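Glycoside hydrolase family 31 (Trueperella pyogenes, PDB 5I0F) probably hydrolyses cycloalternan, working through a covalent glycosyl-enzyme intermediate as a retaining family 31 glycoside hydrolase. Local coordinates at residues A[165-169]-A[244-248]. Residues are numbered along the deposited sequence; the frame is centred on the assembly and turned at random.
Sequences FALRI and VSDRI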
# COMPACT_ATOMS: atom_id res chain seq x y z
N PHE A 165 13.86 8.78 -20.28
CA PHE A 165 14.89 9.81 -20.21
C PHE A 165 15.78 9.54 -19.00
O PHE A 165 15.49 8.63 -18.21
CB PHE A 165 14.26 11.21 -20.19
CG PHE A 165 13.41 11.49 -18.99
CD1 PHE A 165 12.06 11.16 -18.98
CD2 PHE A 165 13.98 12.05 -17.85
CE1 PHE A 165 11.28 11.42 -17.86
CE2 PHE A 165 13.20 12.30 -16.72
CZ PHE A 165 11.85 11.99 -16.73
N ALA A 166 16.86 10.30 -18.87
CA ALA A 166 17.86 10.04 -17.83
C ALA A 166 18.24 11.27 -17.05
O ALA A 166 18.19 12.40 -17.56
CB ALA A 166 19.10 9.41 -18.44
N LEU A 167 18.62 11.02 -15.80
CA LEU A 167 19.22 12.02 -14.93
C LEU A 167 20.61 11.54 -14.48
O LEU A 167 20.82 10.34 -14.21
CB LEU A 167 18.37 12.24 -13.69
CG LEU A 167 16.88 12.50 -13.89
CD1 LEU A 167 16.26 12.66 -12.51
CD2 LEU A 167 16.66 13.75 -14.71
N ARG A 168 21.53 12.49 -14.37
CA ARG A 168 22.88 12.19 -13.92
C ARG A 168 22.95 12.02 -12.38
O ARG A 168 22.38 12.81 -11.65
CB ARG A 168 23.82 13.32 -14.36
CG ARG A 168 25.30 13.02 -14.15
CD ARG A 168 26.19 14.00 -14.90
NE ARG A 168 25.99 15.35 -14.38
CZ ARG A 168 26.51 15.83 -13.25
NH1 ARG A 168 26.23 17.08 -12.90
NH2 ARG A 168 27.32 15.10 -12.47
N ILE A 169 23.67 11.00 -11.92
CA ILE A 169 23.96 10.79 -10.49
C ILE A 169 25.47 10.69 -10.34
O ILE A 169 26.14 10.16 -11.22
CB ILE A 169 23.22 9.54 -9.93
CG1 ILE A 169 23.49 9.33 -8.44
CG2 ILE A 169 23.58 8.25 -10.68
CD1 ILE A 169 22.51 8.37 -7.78
N VAL A 244 23.32 1.55 -16.25
CA VAL A 244 24.38 2.52 -16.50
C VAL A 244 24.70 3.14 -15.14
O VAL A 244 23.84 3.76 -14.52
CB VAL A 244 23.91 3.59 -17.51
CG1 VAL A 244 25.00 4.62 -17.76
CG2 VAL A 244 23.48 2.94 -18.83
N SER A 245 25.94 2.97 -14.68
CA SER A 245 26.26 3.17 -13.27
C SER A 245 26.23 4.62 -12.77
O SER A 245 26.36 4.84 -11.56
CB SER A 245 27.60 2.50 -12.93
OG SER A 245 28.65 3.14 -13.59
N ASP A 246 26.04 5.58 -13.67
CA ASP A 246 25.87 6.99 -13.31
C ASP A 246 24.61 7.63 -13.88
O ASP A 246 24.54 8.88 -14.00
CB ASP A 246 27.12 7.79 -13.72
CG ASP A 246 27.45 7.66 -15.19
OD1 ASP A 246 26.62 7.17 -16.00
OD2 ASP A 246 28.57 8.08 -15.59
N ARG A 247 23.62 6.81 -14.24
CA ARG A 247 22.36 7.31 -14.77
C ARG A 247 21.17 6.70 -14.03
O ARG A 247 21.12 5.48 -13.83
CB ARG A 247 22.23 6.99 -16.25
CG ARG A 247 23.20 7.72 -17.16
CD ARG A 247 22.85 9.19 -17.32
NE ARG A 247 23.81 9.94 -18.12
CZ ARG A 247 24.95 10.47 -17.70
NH1 ARG A 247 25.36 10.35 -16.43
NH2 ARG A 247 25.72 11.14 -18.56
N ILE A 248 20.24 7.57 -13.64
CA ILE A 248 18.88 7.17 -13.26
C ILE A 248 18.04 7.23 -14.53
O ILE A 248 17.76 8.31 -15.05
CB ILE A 248 18.30 8.10 -12.17
CG1 ILE A 248 19.24 8.15 -10.96
CG2 ILE A 248 16.91 7.64 -11.77
CD1 ILE A 248 18.76 9.02 -9.81
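Leu167 and Ile248 form an antiparallel hydrogen-bonded pair where strand 160-168 ends and strand 247-253 begins. Leu167 N donates to Ile248 O at 2.9 Å, and Ile248 N returns a bond to Leu167 O. Just beyond this pairing, Ile169 N gives a nearly straight bond to Asp246 O (3.1 Å, 172°). That oxygen also accepts from Arg247 NH1 at 3.0 Å; the donors come from opposite faces of its carbonyl plane. The two strands are central neighbours in a six-stranded antiparallel sheet, distinct from the TIM barrel, that packs face to face on a mixed sheet, a beta-sandwich as in other family 31 enzymes. A type I turn, Val244 to Arg247, leads into the second strand. Arg168 and Arg247 share one face, their guanidinium planes 77° apart. Arg247 bends at chi2 (-72°), which brings NH1 back to the Asp246 carbonyl. Arg247 NH1 meets Arg168 CG at 3.5 Å, and Arg247 CD rests against Ala166 CB at 3.9 Å. Arg168 also forms a salt bridge with Glu170. The apolar face carries Leu167 and Ile248, whose CB atoms lie 4.4 Å apart; both pack on Phe228 of strand 225-230, in the facing sheet. Ile169 CD1 meets Ile248 CD1 at 4.3 Å.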